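Local coordinates for cell cycle serine/threonine-protein kinase CDC5/MSD2 (Saccharomyces cerevisiae, PDB 6MF4) that acts as a protein kinase required for mitotic exit in budding yeast and recognises its substrates through the polo-box domain, the part present here, at residues 45-51 with 201-206; 73-77 with 273-277; 115-120 with 131-135; 121-125 with 167-171; 234-238 with 249-255. All blocks are in the same frame, centred on the assembly; numbering follows the deposited sequence.

Contact 1: 45-51 with 201-206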
# COMPACT_ATOMS: atom_id res chain seq x y z
N LEU A 45 -14.01 0.06 14.38
CA LEU A 45 -13.27 -0.86 13.53
C LEU A 45 -12.48 -1.82 14.39
O LEU A 45 -11.76 -1.41 15.31
CB LEU A 45 -12.31 -0.11 12.59
CG LEU A 45 -12.91 0.53 11.34
CD1 LEU A 45 -11.82 1.24 10.56
CD2 LEU A 45 -13.60 -0.51 10.46
N ILE A 46 -12.63 -3.11 14.10
CA ILE A 46 -11.90 -4.15 14.81
C ILE A 46 -11.08 -4.96 13.82
O ILE A 46 -11.62 -5.69 12.99
CB ILE A 46 -12.85 -5.09 15.58
CG1 ILE A 46 -13.72 -4.29 16.56
CG2 ILE A 46 -12.06 -6.17 16.31
CD1 ILE A 46 -12.93 -3.54 17.62
N ALA A 47 -9.76 -4.80 13.91
CA ALA A 47 -8.85 -5.56 13.07
C ALA A 47 -8.92 -7.03 13.43
O ALA A 47 -8.70 -7.41 14.58
CB ALA A 47 -7.43 -5.04 13.22
N THR A 48 -9.26 -7.87 12.45
CA THR A 48 -9.23 -9.31 12.65
C THR A 48 -7.79 -9.78 12.65
O THR A 48 -7.44 -10.71 13.37
CB THR A 48 -10.03 -10.06 11.56
OG1 THR A 48 -9.68 -9.57 10.26
CG2 THR A 48 -11.52 -9.89 11.78
N SER A 49 -6.95 -9.12 11.86
CA SER A 49 -5.53 -9.45 11.82
C SER A 49 -4.70 -8.35 11.16
O SER A 49 -5.22 -7.49 10.46
CB SER A 49 -5.32 -10.77 11.07
OG SER A 49 -5.56 -10.60 9.69
N THR A 50 -3.39 -8.43 11.39
CA THR A 50 -2.44 -7.44 10.90
C THR A 50 -1.06 -8.02 11.14
O THR A 50 -0.90 -8.88 12.02
CB THR A 50 -2.60 -6.08 11.62
OG1 THR A 50 -1.72 -5.12 11.04
CG2 THR A 50 -2.31 -6.22 13.12
N ASN A 51 -0.06 -7.60 10.38
CA ASN A 51 1.29 -8.11 10.59
C ASN A 51 1.95 -7.44 11.79
O ASN A 51 1.76 -6.25 12.04
CB ASN A 51 2.16 -7.94 9.35
CG ASN A 51 2.24 -6.50 8.88
OD1 ASN A 51 1.22 -5.85 8.64
ND2 ASN A 51 3.46 -6.00 8.72
N ARG A 201 4.43 -2.43 3.70
CA ARG A 201 4.93 -2.27 5.05
C ARG A 201 4.00 -2.87 6.09
O ARG A 201 4.44 -3.49 7.06
CB ARG A 201 5.13 -0.79 5.38
CG ARG A 201 6.24 -0.11 4.62
CD ARG A 201 6.12 1.39 4.84
NE ARG A 201 7.39 2.08 4.65
CZ ARG A 201 7.54 3.39 4.69
NH1 ARG A 201 6.50 4.19 4.90
NH2 ARG A 201 8.74 3.91 4.50
N ARG A 202 2.70 -2.66 5.90
CA ARG A 202 1.71 -3.15 6.85
C ARG A 202 0.38 -3.38 6.15
O ARG A 202 -0.01 -2.61 5.28
CB ARG A 202 1.54 -2.15 8.00
CG ARG A 202 0.55 -2.60 9.08
CD ARG A 202 0.69 -1.79 10.36
NE ARG A 202 0.40 -0.37 10.17
CZ ARG A 202 0.65 0.57 11.06
NH1 ARG A 202 1.23 0.27 12.22
NH2 ARG A 202 0.35 1.84 10.79
N TYR A 203 -0.28 -4.47 6.52
CA TYR A 203 -1.65 -4.70 6.10
C TYR A 203 -2.52 -4.88 7.34
O TYR A 203 -2.03 -5.33 8.38
CB TYR A 203 -1.77 -5.92 5.19
CG TYR A 203 -1.52 -7.23 5.91
CD1 TYR A 203 -2.55 -7.89 6.56
CD2 TYR A 203 -0.25 -7.80 5.92
CE1 TYR A 203 -2.32 -9.09 7.22
CE2 TYR A 203 -0.02 -8.99 6.57
CZ TYR A 203 -1.06 -9.63 7.22
OH TYR A 203 -0.83 -10.82 7.87
N THR A 204 -3.79 -4.52 7.22
CA THR A 204 -4.75 -4.74 8.29
C THR A 204 -6.06 -5.19 7.69
O THR A 204 -6.59 -4.56 6.78
CB THR A 204 -4.99 -3.48 9.13
OG1 THR A 204 -3.73 -2.94 9.56
CG2 THR A 204 -5.86 -3.81 10.35
N ARG A 205 -6.57 -6.30 8.21
CA ARG A 205 -7.86 -6.83 7.79
C ARG A 205 -8.97 -6.42 8.73
O ARG A 205 -8.92 -6.70 9.93
CB ARG A 205 -7.80 -8.35 7.71
CG ARG A 205 -7.08 -8.85 6.48
CD ARG A 205 -7.89 -9.92 5.77
NE ARG A 205 -7.32 -11.23 6.03
CZ ARG A 205 -7.90 -12.38 5.71
NH1 ARG A 205 -9.10 -12.39 5.13
NH2 ARG A 205 -7.28 -13.51 5.98
N TYR A 206 -9.98 -5.76 8.17
CA TYR A 206 -11.21 -5.43 8.88
C TYR A 206 -12.35 -6.13 8.16
O TYR A 206 -12.20 -6.55 7.01
CB TYR A 206 -11.46 -3.92 8.90
CG TYR A 206 -10.36 -3.07 9.50
CD1 TYR A 206 -10.22 -2.94 10.87
CD2 TYR A 206 -9.49 -2.36 8.68
CE1 TYR A 206 -9.23 -2.15 11.42
CE2 TYR A 206 -8.49 -1.57 9.21
CZ TYR A 206 -8.37 -1.47 10.58
OH TYR A 206 -7.38 -0.67 11.12
O HOH W 1 -3.68 -11.76 8.66
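Segments 45-51 and 201-206 run antiparallel, their end-to-end directions 143° apart. Ser49 and Arg205 form a hydrogen-bonded pair, with CA atoms 5.3 Å apart. Thr50 and Thr204 form the non-hydrogen-bonded pair next to it, with CA atoms 4.4 Å apart. Arg205 N donates to Ser49 O at 2.9 Å. Arg205 O accepts from both Thr48 N at 2.8 Å and Thr48 OG1 at 3.0 Å, so this threonine grips one carbonyl twice.

Side chains take over the backbone pairing at the other end. Thr50 OG1 donates to Tyr203 O at 2.7 Å. The amide of Asn51 imitates a peptide group: its OD1 accepts from Tyr203 N at 2.9 Å, and its ND2 donates to Arg201 O at 3.2 Å. A water bridges Ser49 OG (2.4 Å) and Tyr203 OH (3.1 Å). Leu45 CD1 lies over one face of the Tyr206 ring, and Ala47 CB is 3.9 Å from Tyr206 CE1.

The short strand 49-50 thus adds an edge to the antiparallel sheet of polo box 2. On its other side, strand 200-205 pairs with strand 209-214 and has a classic beta bulge where Arg201 and Arg202 face Glu213. Arg205 makes a salt bridge with Asp104. Tyr206 OH bonds to Gln282 of helix 269-283, while Arg202 packs on helix 56-82.

Contact 2: 73-77 with 273-277; sequences IVEAE and LTLIK
Two helical segments, 73-77 of helix 56-82 and 273-277 of helix 269-283, pack obliquely, nearer antiparallel than parallel. Their axes come within 12.1 Å, and their N-to-C directions differ by 140°. The nearest CA atoms are those of Ile73 and Lys277, 7.8 Å apart. Each segment makes one internal i to i+4 bond of 3.0 Å: Glu77 N to Ile73 O, and Lys277 N to Leu273 O.

Apolar packing centres on Ile73 (m, t). Its CG2 touches CD1 of Leu273 (t, p) and its CD1 touches Ile276 CG2, both at 3.9 Å. Ile73 CG2 also lies 3.9 Å from Lys277 CG.

The polar link is a salt bridge. Lys277 (m, t, p, t) brings NZ to 2.8 Å from OE1 of Glu77 (m, t, chi3 -40°).

The contact joins long helix 56-82 to helix 269-283 of polo box 2, away from the annotated sites. The salt bridge lies beside apolar side chains, with Lys277 methylenes part of the packing. The Glu77 carboxylate meets two basic residues of helix 269-283, Lys277 and Arg270.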
# COMPACT_ATOMS: atom_id res chain seq x y z
N ILE A 73 -6.61 14.35 3.62
CA ILE A 73 -8.01 14.09 3.33
C ILE A 73 -8.87 15.17 3.99
O ILE A 73 -9.77 15.73 3.36
CB ILE A 73 -8.44 12.69 3.82
CG1 ILE A 73 -7.77 11.61 2.96
CG2 ILE A 73 -9.96 12.53 3.76
CD1 ILE A 73 -7.90 10.21 3.51
N VAL A 74 -8.57 15.45 5.25
CA VAL A 74 -9.31 16.46 6.00
C VAL A 74 -9.17 17.83 5.35
O VAL A 74 -10.11 18.62 5.34
CB VAL A 74 -8.84 16.52 7.48
CG1 VAL A 74 -9.38 17.75 8.20
CG2 VAL A 74 -9.27 15.25 8.21
N GLU A 75 -8.00 18.11 4.78
CA GLU A 75 -7.78 19.40 4.13
C GLU A 75 -8.56 19.47 2.82
O GLU A 75 -9.08 20.53 2.46
CB GLU A 75 -6.29 19.63 3.87
CG GLU A 75 -5.98 20.82 2.95
CD GLU A 75 -6.52 22.14 3.47
OE1 GLU A 75 -6.63 23.09 2.66
OE2 GLU A 75 -6.82 22.24 4.68
N ALA A 76 -8.65 18.35 2.12
CA ALA A 76 -9.43 18.30 0.89
C ALA A 76 -10.89 18.58 1.24
O ALA A 76 -11.58 19.31 0.53
CB ALA A 76 -9.28 16.95 0.19
N GLU A 77 -11.35 18.01 2.35
CA GLU A 77 -12.72 18.20 2.82
C GLU A 77 -12.97 19.66 3.22
O GLU A 77 -14.07 20.18 3.05
CB GLU A 77 -13.02 17.26 3.99
CG GLU A 77 -13.11 15.79 3.59
CD GLU A 77 -13.41 14.86 4.75
OE1 GLU A 77 -12.85 15.08 5.85
OE2 GLU A 77 -14.20 13.92 4.57
N LEU A 273 -14.99 6.81 2.14
CA LEU A 273 -14.02 7.79 2.62
C LEU A 273 -14.08 7.90 4.15
O LEU A 273 -13.06 8.12 4.80
CB LEU A 273 -14.27 9.16 1.99
CG LEU A 273 -13.19 10.21 2.26
CD1 LEU A 273 -11.84 9.79 1.67
CD2 LEU A 273 -13.60 11.57 1.72
N THR A 274 -15.27 7.75 4.71
CA THR A 274 -15.43 7.74 6.16
C THR A 274 -14.69 6.55 6.77
O THR A 274 -13.99 6.69 7.78
CB THR A 274 -16.91 7.69 6.56
OG1 THR A 274 -17.54 8.92 6.15
CG2 THR A 274 -17.08 7.52 8.06
N LEU A 275 -14.84 5.38 6.15
CA LEU A 275 -14.15 4.18 6.62
C LEU A 275 -12.64 4.36 6.51
O LEU A 275 -11.89 3.96 7.41
CB LEU A 275 -14.60 2.96 5.81
CG LEU A 275 -16.01 2.44 6.14
CD1 LEU A 275 -16.49 1.49 5.07
CD2 LEU A 275 -16.02 1.77 7.50
N ILE A 276 -12.20 4.97 5.42
CA ILE A 276 -10.79 5.24 5.19
C ILE A 276 -10.22 6.11 6.30
O ILE A 276 -9.16 5.82 6.85
CB ILE A 276 -10.58 5.90 3.81
CG1 ILE A 276 -10.74 4.85 2.71
CG2 ILE A 276 -9.21 6.58 3.71
CD1 ILE A 276 -10.73 5.40 1.31
N LYS A 277 -10.94 7.18 6.64
CA LYS A 277 -10.50 8.09 7.70
C LYS A 277 -10.42 7.38 9.05
O LYS A 277 -9.51 7.63 9.84
CB LYS A 277 -11.44 9.29 7.80
CG LYS A 277 -11.39 10.22 6.59
CD LYS A 277 -12.49 11.28 6.64
CE LYS A 277 -12.31 12.22 7.81
NZ LYS A 277 -13.42 13.22 7.90

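Contact 3: 115-120 with 131-135; sequences LSTEDI and LRLAD
Ala134 sets its methyl group against the turn of segment 115-120: its CB is 3.3 Å from Thr117 O, 3.7 Å from Glu118 O and 3.8 Å from Glu118 CB. That turn is type I, from Leu115 to Glu118, with Glu118 N bonded to Leu115 O at 2.7 Å. Glu118 has positive phi (72°, psi 9°), and Leu115 N bonds to Asp119 O at 2.9 Å. Together these give a type I turn with a G1 bulge, joining strands 111-115 and 120-123.

Ile120 and Arg132 are an antiparallel hydrogen-bonded pair, with CA atoms 5.1 Å apart. Ile120 N donates to Arg132 O at 2.9 Å, and Arg132 N donates to Ile120 O at 2.7 Å. Their side chains share a sheet face, the one covered by helix 165-178. Beyond the pair, Asp119 (chi1 m) replaces main-chain pairing: its OD1 accepts from Ala134 N at 2.9 Å. Its OD2 accepts from Thr117 OG1 (chi1 p) at 2.6 Å. A water lies 3.1 Å from Glu118 O and 2.9 Å from Arg132 O, and accepts from Arg132 NH1 at 2.9 Å. The Arg132 side chain is extended, t at chi1 to chi3.

In polo box 1, Leu133 neighbours the zinc site of Glu138, His154 and His194; its side chain is about 6 Å from the metal. The Asp119 carboxylate ties the turn, through Thr117, to the loop just after strand 129-132, beside the backbone pair.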
# COMPACT_ATOMS: atom_id res chain seq x y z
N LEU A 115 2.01 -6.89 -7.00
CA LEU A 115 1.83 -5.47 -7.29
C LEU A 115 1.54 -5.26 -8.78
O LEU A 115 1.70 -6.18 -9.58
CB LEU A 115 3.06 -4.67 -6.88
CG LEU A 115 3.44 -4.73 -5.40
CD1 LEU A 115 4.74 -3.97 -5.17
CD2 LEU A 115 2.33 -4.15 -4.53
N SER A 116 1.13 -4.05 -9.14
CA SER A 116 0.78 -3.75 -10.53
C SER A 116 1.99 -3.81 -11.46
O SER A 116 1.85 -3.90 -12.67
CB SER A 116 0.11 -2.37 -10.61
OG SER A 116 0.80 -1.42 -9.82
N THR A 117 3.18 -3.76 -10.87
CA THR A 117 4.43 -3.99 -11.60
C THR A 117 4.67 -5.47 -11.89
O THR A 117 5.64 -5.82 -12.57
CB THR A 117 5.61 -3.47 -10.80
OG1 THR A 117 5.57 -4.07 -9.50
CG2 THR A 117 5.57 -1.95 -10.68
N GLU A 118 3.80 -6.31 -11.33
CA GLU A 118 3.89 -7.77 -11.34
C GLU A 118 5.01 -8.28 -10.42
O GLU A 118 5.32 -9.47 -10.41
CB GLU A 118 4.07 -8.31 -12.76
CG GLU A 118 2.82 -8.11 -13.61
CD GLU A 118 2.94 -8.66 -15.03
OE1 GLU A 118 4.03 -9.11 -15.41
OE2 GLU A 118 1.93 -8.63 -15.75
N ASP A 119 5.60 -7.38 -9.64
CA ASP A 119 6.47 -7.80 -8.55
C ASP A 119 5.66 -8.61 -7.55
O ASP A 119 4.47 -8.37 -7.36
CB ASP A 119 7.11 -6.60 -7.83
CG ASP A 119 7.91 -5.70 -8.76
OD1 ASP A 119 8.49 -6.20 -9.74
OD2 ASP A 119 7.96 -4.48 -8.47
N ILE A 120 6.31 -9.57 -6.90
CA ILE A 120 5.66 -10.40 -5.89
C ILE A 120 6.42 -10.29 -4.58
O ILE A 120 7.63 -10.47 -4.54
CB ILE A 120 5.59 -11.87 -6.34
CG1 ILE A 120 4.63 -12.00 -7.53
CG2 ILE A 120 5.12 -12.78 -5.19
CD1 ILE A 120 4.70 -13.33 -8.23
N LEU A 131 11.09 -9.14 -1.81
CA LEU A 131 10.37 -8.58 -2.93
C LEU A 131 11.01 -9.09 -4.22
O LEU A 131 12.10 -8.67 -4.58
CB LEU A 131 10.37 -7.05 -2.88
CG LEU A 131 9.54 -6.35 -3.96
CD1 LEU A 131 8.05 -6.59 -3.73
CD2 LEU A 131 9.85 -4.86 -3.99
N ARG A 132 10.32 -10.02 -4.87
CA ARG A 132 10.78 -10.63 -6.12
C ARG A 132 10.34 -9.78 -7.31
O ARG A 132 9.14 -9.64 -7.56
CB ARG A 132 10.21 -12.05 -6.21
CG ARG A 132 10.53 -12.84 -7.47
CD ARG A 132 9.47 -13.92 -7.63
NE ARG A 132 9.76 -14.91 -8.67
CZ ARG A 132 9.35 -14.83 -9.93
NH1 ARG A 132 8.63 -13.80 -10.36
NH2 ARG A 132 9.67 -15.80 -10.78
N LEU A 133 11.29 -9.22 -8.05
CA LEU A 133 10.95 -8.39 -9.19
C LEU A 133 10.33 -9.23 -10.30
O LEU A 133 10.58 -10.43 -10.41
CB LEU A 133 12.16 -7.63 -9.72
CG LEU A 133 12.45 -6.31 -9.00
CD1 LEU A 133 13.08 -6.57 -7.65
CD2 LEU A 133 13.34 -5.41 -9.84
N ALA A 134 9.51 -8.58 -11.12
CA ALA A 134 8.78 -9.25 -12.18
C ALA A 134 9.72 -9.88 -13.21
O ALA A 134 9.31 -10.77 -13.96
CB ALA A 134 7.85 -8.27 -12.86
N ASP A 135 10.97 -9.43 -13.25
CA ASP A 135 11.92 -9.95 -14.23
C ASP A 135 12.37 -11.37 -13.89
O ASP A 135 13.02 -12.03 -14.70
CB ASP A 135 13.12 -9.01 -14.36
CG ASP A 135 13.84 -8.77 -13.04
OD1 ASP A 135 13.81 -9.63 -12.14
OD2 ASP A 135 14.48 -7.71 -12.92
O HOH W 2 7.61 -11.27 -9.40

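Contact 4: 121-125 with 167-171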
# COMPACT_ATOMS: atom_id res chain seq x y z
N GLY A 121 5.70 -9.99 -3.50
CA GLY A 121 6.29 -9.90 -2.19
C GLY A 121 5.84 -11.03 -1.29
O GLY A 121 4.72 -11.53 -1.40
N VAL A 122 6.73 -11.45 -0.41
CA VAL A 122 6.36 -12.32 0.70
C VAL A 122 6.78 -11.62 1.98
O VAL A 122 7.95 -11.27 2.16
CB VAL A 122 7.02 -13.70 0.62
CG1 VAL A 122 6.61 -14.55 1.82
CG2 VAL A 122 6.62 -14.40 -0.67
N LEU A 123 5.80 -11.38 2.84
CA LEU A 123 6.01 -10.81 4.15
C LEU A 123 6.09 -11.97 5.14
O LEU A 123 5.09 -12.63 5.43
CB LEU A 123 4.88 -9.84 4.50
CG LEU A 123 4.87 -9.18 5.88
CD1 LEU A 123 6.21 -8.54 6.20
CD2 LEU A 123 3.76 -8.14 5.93
N PHE A 124 7.29 -12.24 5.62
CA PHE A 124 7.52 -13.38 6.49
C PHE A 124 7.07 -13.08 7.91
O PHE A 124 6.86 -11.92 8.27
CB PHE A 124 9.00 -13.78 6.45
CG PHE A 124 9.42 -14.32 5.12
CD1 PHE A 124 9.33 -15.67 4.85
CD2 PHE A 124 9.89 -13.47 4.13
CE1 PHE A 124 9.71 -16.17 3.61
CE2 PHE A 124 10.27 -13.97 2.90
CZ PHE A 124 10.18 -15.31 2.64
N ASN A 125 6.93 -14.12 8.72
CA ASN A 125 6.34 -13.98 10.04
C ASN A 125 7.22 -13.20 11.01
O ASN A 125 6.72 -12.66 12.00
CB ASN A 125 6.01 -15.36 10.61
CG ASN A 125 4.87 -16.04 9.87
OD1 ASN A 125 4.02 -15.37 9.29
ND2 ASN A 125 4.85 -17.37 9.90
N HIS A 167 13.90 -18.87 2.25
CA HIS A 167 13.00 -17.76 1.94
C HIS A 167 12.60 -17.82 0.47
O HIS A 167 11.43 -17.60 0.13
CB HIS A 167 13.66 -16.40 2.22
CG HIS A 167 14.20 -16.26 3.62
ND1 HIS A 167 15.25 -17.02 4.09
CD2 HIS A 167 13.83 -15.44 4.63
CE1 HIS A 167 15.50 -16.67 5.34
NE2 HIS A 167 14.66 -15.72 5.69
N LEU A 168 13.55 -18.10 -0.41
CA LEU A 168 13.27 -18.09 -1.83
C LEU A 168 12.47 -19.32 -2.27
O LEU A 168 11.80 -19.28 -3.30
CB LEU A 168 14.57 -17.98 -2.63
CG LEU A 168 15.22 -16.59 -2.53
CD1 LEU A 168 16.64 -16.66 -3.05
CD2 LEU A 168 14.42 -15.55 -3.29
N GLU A 169 12.53 -20.40 -1.50
CA GLU A 169 11.66 -21.55 -1.76
C GLU A 169 10.20 -21.17 -1.49
O GLU A 169 9.30 -21.57 -2.22
CB GLU A 169 12.06 -22.75 -0.89
CG GLU A 169 13.42 -23.34 -1.23
CD GLU A 169 13.51 -23.82 -2.67
OE1 GLU A 169 12.64 -24.62 -3.09
OE2 GLU A 169 14.44 -23.39 -3.38
N VAL A 170 9.98 -20.41 -0.42
CA VAL A 170 8.64 -19.91 -0.12
C VAL A 170 8.21 -18.92 -1.20
O VAL A 170 7.06 -18.94 -1.64
CB VAL A 170 8.59 -19.23 1.27
CG1 VAL A 170 7.26 -18.52 1.50
CG2 VAL A 170 8.83 -20.26 2.36
N VAL A 171 9.12 -18.05 -1.61
CA VAL A 171 8.82 -17.09 -2.66
C VAL A 171 8.44 -17.81 -3.95
O VAL A 171 7.52 -17.39 -4.66
CB VAL A 171 10.01 -16.14 -2.92
CG1 VAL A 171 9.83 -15.35 -4.22
CG2 VAL A 171 10.17 -15.18 -1.75
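Here helix 165-178 of polo box 1 packs on a face of that box's antiparallel sheet, the helix-on-sheet arrangement of the polo-box fold. Segment 121-125 supplies the sheet side and segment 167-171 one turn of the helix. The contact rests on side-chain packing.

Val122 and Phe124 both point at the helix and are the bumps on the sheet side. Val122 fits between two valines: its CG1 meets Val170 CG1 at 4.0 Å, and its CG2 meets Val171 CG2 at 3.8 Å. The Phe124 ring fills the hollow formed by His167, Val170 and Val171. Its CE1 lies 4.0 Å from Val170 CG1. The imidazole of His167 turns its edge to the ring face, with centroids 5.2 Å apart and planes at 66°, a T-shaped pair. Val130, on the next strand, touches both Phe124 and Val171 and so extends the same apolar layer.

The tip of the ring reaches the helix backbone, where Phe124 CZ is 3.6 Å from His167 O.

Contact 5: 234-238 with 249-255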
# COMPACT_ATOMS: atom_id res chain seq x y z
N GLY A 234 -0.05 12.16 -0.24
CA GLY A 234 -0.40 12.74 1.04
C GLY A 234 -1.87 13.07 1.16
O GLY A 234 -2.24 14.09 1.73
N GLY A 235 -2.72 12.21 0.61
CA GLY A 235 -4.16 12.38 0.73
C GLY A 235 -4.80 13.28 -0.32
O GLY A 235 -6.00 13.53 -0.26
N LYS A 236 -4.01 13.76 -1.27
CA LYS A 236 -4.51 14.70 -2.28
C LYS A 236 -5.11 14.01 -3.50
O LYS A 236 -5.91 14.61 -4.22
CB LYS A 236 -3.40 15.64 -2.73
CG LYS A 236 -2.91 16.58 -1.66
CD LYS A 236 -1.97 17.61 -2.26
CE LYS A 236 -0.82 17.93 -1.33
NZ LYS A 236 0.05 16.74 -1.10
N LEU A 237 -4.71 12.76 -3.75
CA LEU A 237 -5.19 12.02 -4.91
C LEU A 237 -5.94 10.77 -4.48
O LEU A 237 -5.53 10.09 -3.54
CB LEU A 237 -4.02 11.62 -5.82
CG LEU A 237 -3.24 12.73 -6.52
CD1 LEU A 237 -2.01 12.14 -7.18
CD2 LEU A 237 -4.11 13.44 -7.54
N VAL A 238 -7.03 10.48 -5.18
CA VAL A 238 -7.75 9.23 -4.99
C VAL A 238 -7.80 8.48 -6.31
O VAL A 238 -8.08 9.05 -7.36
CB VAL A 238 -9.19 9.46 -4.45
CG1 VAL A 238 -9.96 10.42 -5.34
CG2 VAL A 238 -9.93 8.13 -4.30
N THR A 249 -7.67 8.03 -11.74
CA THR A 249 -7.15 8.84 -10.64
C THR A 249 -7.64 10.28 -10.74
O THR A 249 -7.61 10.88 -11.82
CB THR A 249 -5.61 8.81 -10.62
OG1 THR A 249 -5.17 7.46 -10.42
CG2 THR A 249 -5.04 9.70 -9.52
N TYR A 250 -8.08 10.82 -9.61
CA TYR A 250 -8.59 12.18 -9.52
C TYR A 250 -8.00 12.91 -8.32
O TYR A 250 -7.63 12.28 -7.33
CB TYR A 250 -10.12 12.19 -9.38
CG TYR A 250 -10.86 11.42 -10.44
CD1 TYR A 250 -11.11 10.06 -10.29
CD2 TYR A 250 -11.33 12.04 -11.58
CE1 TYR A 250 -11.80 9.35 -11.25
CE2 TYR A 250 -12.03 11.34 -12.55
CZ TYR A 250 -12.26 9.99 -12.38
OH TYR A 250 -12.94 9.29 -13.34
N PRO A 251 -7.93 14.26 -8.40
CA PRO A 251 -7.75 15.01 -7.16
C PRO A 251 -8.92 14.73 -6.23
O PRO A 251 -10.06 14.74 -6.68
CB PRO A 251 -7.73 16.47 -7.62
CG PRO A 251 -7.34 16.41 -9.06
CD PRO A 251 -7.93 15.13 -9.58
N LEU A 252 -8.64 14.47 -4.95
CA LEU A 252 -9.70 14.12 -4.02
C LEU A 252 -10.74 15.23 -3.92
O LEU A 252 -11.94 14.97 -3.86
CB LEU A 252 -9.11 13.82 -2.64
CG LEU A 252 -10.11 13.52 -1.51
CD1 LEU A 252 -11.03 12.36 -1.88
CD2 LEU A 252 -9.36 13.21 -0.22
N VAL A 253 -10.28 16.48 -3.91
CA VAL A 253 -11.18 17.61 -3.75
C VAL A 253 -12.16 17.68 -4.93
O VAL A 253 -13.31 18.09 -4.76
CB VAL A 253 -10.40 18.94 -3.61
CG1 VAL A 253 -9.61 19.25 -4.88
CG2 VAL A 253 -11.35 20.08 -3.26
N GLU A 254 -11.71 17.25 -6.10
CA GLU A 254 -12.57 17.21 -7.28
C GLU A 254 -13.68 16.17 -7.13
O GLU A 254 -14.82 16.39 -7.54
CB GLU A 254 -11.74 16.91 -8.53
CG GLU A 254 -12.55 16.77 -9.81
CD GLU A 254 -11.69 16.46 -11.03
OE1 GLU A 254 -12.19 15.79 -11.96
OE2 GLU A 254 -10.51 16.89 -11.05
N VAL A 255 -13.35 15.02 -6.53
CA VAL A 255 -14.34 13.98 -6.29
C VAL A 255 -15.34 14.43 -5.23
O VAL A 255 -16.53 14.13 -5.33
CB VAL A 255 -13.67 12.65 -5.85
CG1 VAL A 255 -14.71 11.63 -5.39
CG2 VAL A 255 -12.84 12.08 -6.98
O HOH W 3 -7.27 17.06 -3.65
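This contact is the open end of the beta hairpin of strands 237-241 and 247-251 in polo box 2, where the second strand runs straight into helix 252-258. Val238 and Tyr250 are a hydrogen-bonded antiparallel pair: Val238 N donates to Tyr250 O, and Tyr250 N to Val238 O, both at 2.9 Å. Leu237 and Pro251 form the non-hydrogen-bonded pair beside them, with CA atoms 4.5 Å apart. Pro251 has no amide hydrogen to give, so a non-hydrogen-bonded position suits it. It is also the N-cap of the helix.

The pairing carries on into the helix. Leu252 N donates to Lys236 O at 2.8 Å, and a water joins Lys236 O (2.9 Å) to Val253 N (3.1 Å). The chain thus bends into the helix with its first amides supplied with acceptors.

Val238 is the main apolar side chain. Its CG1 lies 3.7 Å from Val255 CG2 and 4.1 Å from Leu252 CD1. Leu252 CD2 comes within 3.4 Å of Gly235 O.

Strand 247-251 is an outermost strand of the sheet, while strand 237-241 also pairs with strand 228-232. Lys236 and Leu237 face Ser232 there in a classic beta bulge. Leu252 packs on Ile73 and Ala76 of helix 56-82, and both Leu252 and Val255 touch Phe269 of helix 269-283.

How the contacts relate
Contacts 3 and 4 belong to polo box 1. Both use strand 120-123; contact 3 adds its sheet neighbour 129-132. Their centres are 13 Å apart, and their segments alternate along the chain. Contact 2 lies across the chain's centre from contacts 3 and 4, and contact 5 from contact 4. The centres of contacts 2 and 5 are 10 Å apart, and they touch through helices 56-82 and 252-258. Contact 1 touches contacts 4 and 2: Asn51 and Tyr203 meet Leu123, and Leu45 meets Leu275. Strand 49-50 and helix 56-82 come before the first sheet in the chain yet pack against the second. The early segment thus touches both halves, consistent with the two boxes forming one polo-box domain.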